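Local coordinates for CG5036 (Drosophila melanogaster, PDB 4IGU), which binds G-protein alpha subunits, probably through this RGS domain, as a GTPase activator and GDP-dissociation inhibitor, at residues L16-I19 with R20-K24; E106-T109 with H110-D113; F131-Q135 with K136-L140. All coordinates share one frame; numbering follows the deposited sequence.

Contact 1 (L16-I19 with R20-K24)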
loop_
_atom_site.group_PDB
_atom_site.type_symbol
_atom_site.label_atom_id
_atom_site.label_comp_id
_atom_site.label_asym_id
_atom_site.label_seq_id
_atom_site.Cartn_x
_atom_site.Cartn_y
_atom_site.Cartn_z
ATOM N N LEU A 16 -11.144 -10.360 16.754
ATOM C CA LEU A 16 -12.226 -9.463 16.400
ATOM C C LEU A 16 -11.880 -8.039 16.810
ATOM O O LEU A 16 -12.229 -7.081 16.119
ATOM C CB LEU A 16 -13.529 -9.911 17.063
ATOM C CG LEU A 16 -14.742 -9.030 16.781
ATOM C CD1 LEU A 16 -14.985 -8.935 15.276
ATOM C CD2 LEU A 16 -15.954 -9.571 17.500
ATOM N N GLU A 17 -11.191 -7.905 17.938
ATOM C CA GLU A 17 -10.731 -6.597 18.401
ATOM C C GLU A 17 -9.805 -5.939 17.370
ATOM O O GLU A 17 -9.934 -4.749 17.068
ATOM C CB GLU A 17 -10.006 -6.749 19.741
ATOM C CG GLU A 17 -9.595 -5.433 20.400
ATOM C CD GLU A 17 -9.186 -5.618 21.853
ATOM O OE1 GLU A 17 -9.529 -6.669 22.437
ATOM O OE2 GLU A 17 -8.524 -4.718 22.412
ATOM N N GLU A 18 -8.869 -6.726 16.847
ATOM C CA GLU A 18 -7.940 -6.262 15.821
ATOM C C GLU A 18 -8.711 -5.818 14.578
ATOM O O GLU A 18 -8.473 -4.736 14.035
ATOM C CB GLU A 18 -6.970 -7.389 15.465
ATOM C CG GLU A 18 -6.049 -7.084 14.298
ATOM C CD GLU A 18 -4.852 -6.232 14.695
ATOM O OE1 GLU A 18 -4.495 -5.308 13.935
ATOM O OE2 GLU A 18 -4.261 -6.502 15.757
ATOM N N ILE A 19 -9.649 -6.655 14.142
ATOM C CA ILE A 19 -10.482 -6.356 12.981
ATOM C C ILE A 19 -11.241 -5.034 13.105
ATOM O O ILE A 19 -11.185 -4.181 12.205
ATOM C CB ILE A 19 -11.486 -7.497 12.723
ATOM C CG1 ILE A 19 -10.729 -8.785 12.377
ATOM C CG2 ILE A 19 -12.481 -7.096 11.624
ATOM C CD1 ILE A 19 -11.607 -10.041 12.279
ATOM N N ARG A 20 -11.951 -4.856 14.214
ATOM C CA ARG A 20 -12.738 -3.646 14.407
ATOM C C ARG A 20 -11.854 -2.407 14.505
ATOM O O ARG A 20 -12.291 -1.302 14.180
ATOM C CB ARG A 20 -13.619 -3.777 15.650
ATOM C CG ARG A 20 -14.744 -4.772 15.464
ATOM C CD ARG A 20 -15.479 -5.062 16.755
ATOM N NE ARG A 20 -16.660 -5.870 16.477
ATOM C CZ ARG A 20 -17.427 -6.429 17.403
ATOM N NH1 ARG A 20 -17.135 -6.284 18.688
ATOM N NH2 ARG A 20 -18.483 -7.144 17.038
ATOM N N SER A 21 -10.609 -2.590 14.939
ATOM C CA SER A 21 -9.682 -1.460 15.034
ATOM C C SER A 21 -9.385 -0.862 13.652
ATOM O O SER A 21 -9.143 0.349 13.525
ATOM C CB SER A 21 -8.385 -1.870 15.736
ATOM O OG SER A 21 -7.568 -2.681 14.903
ATOM N N TRP A 22 -9.429 -1.708 12.621
ATOM C CA TRP A 22 -9.149 -1.292 11.243
ATOM C C TRP A 22 -10.183 -0.271 10.792
ATOM O O TRP A 22 -9.927 0.542 9.894
ATOM C CB TRP A 22 -9.161 -2.501 10.289
ATOM C CG TRP A 22 -8.223 -3.604 10.685
ATOM C CD1 TRP A 22 -7.178 -3.516 11.558
ATOM C CD2 TRP A 22 -8.252 -4.966 10.230
ATOM N NE1 TRP A 22 -6.554 -4.733 11.669
ATOM C CE2 TRP A 22 -7.193 -5.642 10.865
ATOM C CE3 TRP A 22 -9.069 -5.676 9.342
ATOM C CZ2 TRP A 22 -6.929 -7.000 10.649
ATOM C CZ3 TRP A 22 -8.806 -7.023 9.124
ATOM C CH2 TRP A 22 -7.743 -7.669 9.774
ATOM N N GLY A 23 -11.354 -0.313 11.426
ATOM C CA GLY A 23 -12.453 0.562 11.063
ATOM C C GLY A 23 -12.423 1.910 11.760
ATOM O O GLY A 23 -13.210 2.795 11.424
ATOM N N LYS A 24 -11.515 2.072 12.721
ATOM C CA LYS A 24 -11.377 3.337 13.453
ATOM C C LYS A 24 -10.519 4.348 12.693
ATOM O O LYS A 24 -10.777 5.555 12.730
ATOM C CB LYS A 24 -10.765 3.092 14.837
ATOM C CG LYS A 24 -11.542 2.111 15.717
ATOM C CD LYS A 24 -10.792 1.817 17.019
ATOM C CE LYS A 24 -11.616 0.926 17.935
ATOM N NZ LYS A 24 -12.980 1.492 18.149
#
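Arg20 runs back along the helix to Leu16, where methyl CD2 sits over the centre of one guanidinium face, 3.5 Å from CZ. The arginine chain, extended from CG to NE, crosses the leucine branch at a slant, with NE 3.7 Å from Leu16 CD1. Backbone Arg20 N bonds to Leu16 O at 2.9 Å and nearly straight (169°), while NH2 of the same guanidinium reaches the carbonyl of Ser141 in the C-terminal tail. Ser21 continues the ladder, its N donating to Glu17 O. Its OG turns back toward Glu18 O, an approach so short that its exact geometry is doubtful. The stretch belongs to the first helix of this all-helical RGS chain, and Trp22 comes next. The indole NE1 donates to Glu18 OE1 at 3.1 Å; the oxygen lies in the ring plane and uses its anti lone pair. A bend at chi2 (81°) carries the glutamate carboxylate to that edge, and the same OE1 is also hydrogen-bonded to Ser32 OG. Over one indole face stands Ile19, its CA 3.9 Å from the centroid of the six-membered ring, a CH-pi contact. Ile19 CG1 touches the benzo end at CH2, 4.1 Å away. Val38 and Ala34 of helix 33-45 also pack on the indole, and Trp22 O accepts from Tyr128 OH.

Contact 2 (E106-T109 with H110-D113)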
loop_
_atom_site.group_PDB
_atom_site.type_symbol
_atom_site.label_atom_id
_atom_site.label_comp_id
_atom_site.label_asym_id
_atom_site.label_seq_id
_atom_site.Cartn_x
_atom_site.Cartn_y
_atom_site.Cartn_z
ATOM N N GLU A 106 20.356 9.453 -9.091
ATOM C CA GLU A 106 21.145 8.958 -7.968
ATOM C C GLU A 106 20.170 8.597 -6.862
ATOM O O GLU A 106 19.917 9.399 -5.967
ATOM C CB GLU A 106 22.137 10.021 -7.483
ATOM C CG GLU A 106 23.268 9.473 -6.606
ATOM C CD GLU A 106 24.377 10.491 -6.378
ATOM O OE1 GLU A 106 25.107 10.358 -5.372
ATOM O OE2 GLU A 106 24.518 11.420 -7.207
ATOM N N PRO A 107 19.598 7.386 -6.930
ATOM C CA PRO A 107 18.514 7.041 -6.007
ATOM C C PRO A 107 18.915 7.143 -4.538
ATOM O O PRO A 107 20.051 6.824 -4.154
ATOM C CB PRO A 107 18.183 5.588 -6.388
ATOM C CG PRO A 107 18.595 5.495 -7.824
ATOM C CD PRO A 107 19.839 6.324 -7.924
ATOM N N THR A 108 17.975 7.625 -3.734
ATOM C CA THR A 108 18.085 7.582 -2.284
ATOM C C THR A 108 16.838 6.874 -1.720
ATOM O O THR A 108 15.905 6.547 -2.461
ATOM C CB THR A 108 18.176 8.994 -1.669
ATOM O OG1 THR A 108 16.906 9.650 -1.782
ATOM C CG2 THR A 108 19.259 9.842 -2.346
ATOM N N THR A 109 16.810 6.648 -0.409
ATOM C CA THR A 109 15.659 6.017 0.228
ATOM C C THR A 109 14.411 6.890 0.176
ATOM O O THR A 109 13.313 6.432 0.497
ATOM C CB THR A 109 15.939 5.693 1.704
ATOM O OG1 THR A 109 16.486 6.857 2.354
ATOM C CG2 THR A 109 16.914 4.529 1.812
ATOM N N HIS A 110 14.580 8.149 -0.210
ATOM C CA HIS A 110 13.451 9.065 -0.295
ATOM C C HIS A 110 13.087 9.419 -1.728
ATOM O O HIS A 110 12.269 10.323 -1.950
ATOM C CB HIS A 110 13.742 10.343 0.509
ATOM C CG HIS A 110 13.825 10.115 1.984
ATOM N ND1 HIS A 110 12.712 10.102 2.798
ATOM C CD2 HIS A 110 14.887 9.890 2.794
ATOM C CE1 HIS A 110 13.085 9.881 4.048
ATOM N NE2 HIS A 110 14.399 9.744 4.071
ATOM N N THR A 111 13.673 8.705 -2.688
ATOM C CA THR A 111 13.380 8.923 -4.113
ATOM C C THR A 111 11.884 8.942 -4.434
ATOM O O THR A 111 11.404 9.799 -5.195
ATOM C CB THR A 111 14.117 7.866 -4.980
ATOM O OG1 THR A 111 15.509 8.211 -5.029
ATOM C CG2 THR A 111 13.572 7.815 -6.398
ATOM N N PHE A 112 11.132 8.018 -3.838
ATOM C CA PHE A 112 9.704 7.909 -4.166
ATOM C C PHE A 112 8.750 8.599 -3.193
ATOM O O PHE A 112 7.528 8.417 -3.303
ATOM C CB PHE A 112 9.307 6.433 -4.271
ATOM C CG PHE A 112 10.129 5.658 -5.261
ATOM C CD1 PHE A 112 9.837 5.719 -6.611
ATOM C CD2 PHE A 112 11.205 4.888 -4.844
ATOM C CE1 PHE A 112 10.595 5.006 -7.538
ATOM C CE2 PHE A 112 11.974 4.174 -5.769
ATOM C CZ PHE A 112 11.669 4.239 -7.106
ATOM N N ASP A 113 9.272 9.372 -2.245
ATOM C CA ASP A 113 8.398 9.972 -1.234
ATOM C C ASP A 113 7.132 10.645 -1.780
ATOM O O ASP A 113 6.033 10.378 -1.296
ATOM C CB ASP A 113 9.177 10.918 -0.324
ATOM C CG ASP A 113 9.976 10.172 0.706
ATOM O OD1 ASP A 113 10.063 8.937 0.563
ATOM O OD2 ASP A 113 10.515 10.806 1.641
HETATM O O HOH W 1 16.236 11.134 -4.057
HETATM O O HOH W 2 11.462 6.370 -1.587
#
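Thr111 turns its hydroxyl back to the backbone of Thr108: OG1 accepts from Thr108 N at 2.8 Å, with an N-H...O angle of 161°. With OG1 anti to the carbonyl carbon (chi1 -75°), the hydroxyl stands beside its own N and faces the start of the turn, while CG2 lies over the centre of the Phe112 ring. The type I turn from Thr108 to Thr111 is closed by Thr111 N donating to Thr108 O. Thr108 places OG1 between N and carbonyl carbon (chi1 71°), from where it accepts from His110 N at 3.2 Å. One water bridges the two threonine hydroxyls, Thr108 OG1 and Thr111 OG1; another links Thr109 O to Phe112 N, at the N-cap of helix 113-132. A second type I turn, His110 to Asp113, brings the imidazole to the carboxylate. His110 ND1 donates to Asp113 OD2 at 2.6 Å, the oxygen nearly in the ring plane and approached on its syn side, somewhat out of the carboxylate plane. Thr109 OG1 lies 3.5 Å from His110 CD2, and the Thr109 side chain about 3 Å from the bound sodium ion. The ND1 bond probably limits the imidazole's rotation; with OD1 salt-bridged to Lys62, the carboxylate probably shares its charge between two partners.

Contact 3 (F131-Q135 with K136-L140); sequences FLNSQ and KFKTL
Phe137 reaches back across the break between two helices and lodges against Phe131 and Leu132. Its CB lies over one face of the Phe131 ring, 4.3 Å from the centroid, and CD1 comes 3.8 Å from Phe131 CE2; the two ring planes meet at 49°. On the Phe137 ring itself, methyl CD2 of Leu132 covers one face near the rim, 3.9 Å from CE2. Setting CG of Phe137 anti to N (chi1 179°) swings its ring back over the last turn of helix 113-132. Gln135 meets the next turn: its O accepts from Thr139 N at 2.8 Å, and a bend at chi2 (-54°) leaves OE1 3.6 Å from Thr139 CG2. Lys138 lies alongside Asn133, its extended chain bringing NZ 2.7 Å from Asn133 OD1, above the plane of the amide carbonyl; a weak bond to Asn133 O is added. Ser134 makes the junction as N-cap of helix 135-140: OG accepts from Phe137 N at 3.3 Å and donates to Phe131 O at 2.5 Å, a carbonyl that also receives Ser134 N. With an alanine here, Phe137 N would probably be left without its capping acceptor, and Phe131 O would lose its hydroxyl partner though not the backbone bond. Helix 33-45 backs the junction: Phe39 meets Phe131 edge-to-face and Phe42 packs on Phe131 and Ser134, while Ile19 of helix 16-21 touches Phe137 and Leu140.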
loop_
_atom_site.group_PDB
_atom_site.type_symbol
_atom_site.label_atom_id
_atom_site.label_comp_id
_atom_site.label_asym_id
_atom_site.label_seq_id
_atom_site.Cartn_x
_atom_site.Cartn_y
_atom_site.Cartn_z
ATOM N N PHE A 131 -13.665 -0.367 1.291
ATOM C CA PHE A 131 -13.293 -1.537 2.088
ATOM C C PHE A 131 -14.132 -1.620 3.363
ATOM O O PHE A 131 -14.571 -2.694 3.744
ATOM C CB PHE A 131 -11.800 -1.533 2.441
ATOM C CG PHE A 131 -11.405 -2.614 3.422
ATOM C CD1 PHE A 131 -11.421 -3.956 3.048
ATOM C CD2 PHE A 131 -11.014 -2.289 4.717
ATOM C CE1 PHE A 131 -11.062 -4.948 3.950
ATOM C CE2 PHE A 131 -10.651 -3.277 5.621
ATOM C CZ PHE A 131 -10.675 -4.608 5.237
ATOM N N LEU A 132 -14.352 -0.487 4.025
ATOM C CA LEU A 132 -15.189 -0.478 5.220
ATOM C C LEU A 132 -16.638 -0.865 4.907
ATOM O O LEU A 132 -17.296 -1.510 5.719
ATOM C CB LEU A 132 -15.134 0.874 5.931
ATOM C CG LEU A 132 -13.756 1.267 6.483
ATOM C CD1 LEU A 132 -13.807 2.566 7.284
ATOM C CD2 LEU A 132 -13.149 0.144 7.319
ATOM N N ASN A 133 -17.128 -0.480 3.731
ATOM C CA ASN A 133 -18.498 -0.793 3.332
ATOM C C ASN A 133 -18.628 -2.163 2.647
ATOM O O ASN A 133 -19.712 -2.559 2.215
ATOM C CB ASN A 133 -19.065 0.332 2.451
ATOM C CG ASN A 133 -20.538 0.114 2.078
ATOM O OD1 ASN A 133 -21.407 0.026 2.952
ATOM N ND2 ASN A 133 -20.820 0.028 0.775
ATOM N N SER A 134 -17.523 -2.899 2.566
ATOM C CA SER A 134 -17.516 -4.186 1.869
ATOM C C SER A 134 -18.137 -5.305 2.708
ATOM O O SER A 134 -18.094 -5.270 3.936
ATOM C CB SER A 134 -16.094 -4.583 1.489
ATOM O OG SER A 134 -15.323 -4.829 2.650
ATOM N N GLN A 135 -18.696 -6.312 2.039
ATOM C CA GLN A 135 -19.303 -7.436 2.750
ATOM C C GLN A 135 -18.249 -8.226 3.499
ATOM O O GLN A 135 -18.513 -8.749 4.581
ATOM C CB GLN A 135 -20.087 -8.356 1.805
ATOM C CG GLN A 135 -21.578 -8.044 1.732
ATOM C CD GLN A 135 -22.250 -8.013 3.105
ATOM O OE1 GLN A 135 -21.832 -8.707 4.039
ATOM N NE2 GLN A 135 -23.296 -7.197 3.230
ATOM N N LYS A 136 -17.054 -8.294 2.918
ATOM C CA LYS A 136 -15.927 -8.996 3.525
ATOM C C LYS A 136 -15.595 -8.429 4.904
ATOM O O LYS A 136 -15.468 -9.176 5.877
ATOM C CB LYS A 136 -14.701 -8.902 2.614
ATOM C CG LYS A 136 -13.899 -10.190 2.481
ATOM C CD LYS A 136 -13.239 -10.583 3.789
ATOM C CE LYS A 136 -12.774 -12.033 3.754
ATOM N NZ LYS A 136 -11.834 -12.321 4.868
ATOM N N PHE A 137 -15.463 -7.106 4.988
ATOM C CA PHE A 137 -15.127 -6.475 6.258
ATOM C C PHE A 137 -16.289 -6.574 7.242
ATOM O O PHE A 137 -16.089 -6.828 8.436
ATOM C CB PHE A 137 -14.708 -5.008 6.084
ATOM C CG PHE A 137 -14.379 -4.331 7.386
ATOM C CD1 PHE A 137 -13.218 -4.659 8.072
ATOM C CD2 PHE A 137 -15.255 -3.407 7.950
ATOM C CE1 PHE A 137 -12.924 -4.060 9.298
ATOM C CE2 PHE A 137 -14.970 -2.809 9.170
ATOM C CZ PHE A 137 -13.803 -3.138 9.841
ATOM N N LYS A 138 -17.498 -6.365 6.730
ATOM C CA LYS A 138 -18.703 -6.427 7.542
ATOM C C LYS A 138 -18.905 -7.814 8.132
ATOM O O LYS A 138 -19.363 -7.938 9.263
ATOM C CB LYS A 138 -19.931 -6.006 6.728
ATOM C CG LYS A 138 -20.212 -4.509 6.795
ATOM C CD LYS A 138 -21.208 -4.078 5.723
ATOM C CE LYS A 138 -21.281 -2.561 5.629
ATOM N NZ LYS A 138 -22.101 -2.137 4.456
ATOM N N THR A 139 -18.553 -8.848 7.371
ATOM C CA THR A 139 -18.646 -10.218 7.867
ATOM C C THR A 139 -17.506 -10.551 8.837
ATOM O O THR A 139 -17.736 -11.162 9.886
ATOM C CB THR A 139 -18.735 -11.267 6.720
ATOM O OG1 THR A 139 -17.660 -11.073 5.795
ATOM C CG2 THR A 139 -20.061 -11.148 5.973
ATOM N N LEU A 140 -16.284 -10.136 8.499
ATOM C CA LEU A 140 -15.131 -10.313 9.392
ATOM C C LEU A 140 -15.356 -9.653 10.742
ATOM O O LEU A 140 -14.782 -10.071 11.749
ATOM C CB LEU A 140 -13.853 -9.730 8.773
ATOM C CG LEU A 140 -12.979 -10.582 7.854
ATOM C CD1 LEU A 140 -11.759 -9.799 7.411
ATOM C CD2 LEU A 140 -12.550 -11.855 8.552
#

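In the fold
Contacts 1 and 3 lie on the same side of the chain's centre and touch, their centres about 11 Å apart. Ile19 fills the junction, CD1 lying 3.2 Å from Leu140 O and its own O 3.4 Å from Phe137 CE1; Gly23 CA meets Leu132 CD2 at 3.8 Å. The N-terminal helix 16-21 and the C-terminal helix 135-140 are thus packed together, although far apart in sequence. Contact 2 is at the opposite side of the chain's centre, about 33 Å from contact 1 and 35 Å from contact 3 between centres, with nearest atoms about 22 Å away from either. It alone of the three borders the sodium ion, about 3 Å from the Thr109 side chain. Helix 113-132 runs from contact 2, where it starts, to contact 3, where it ends.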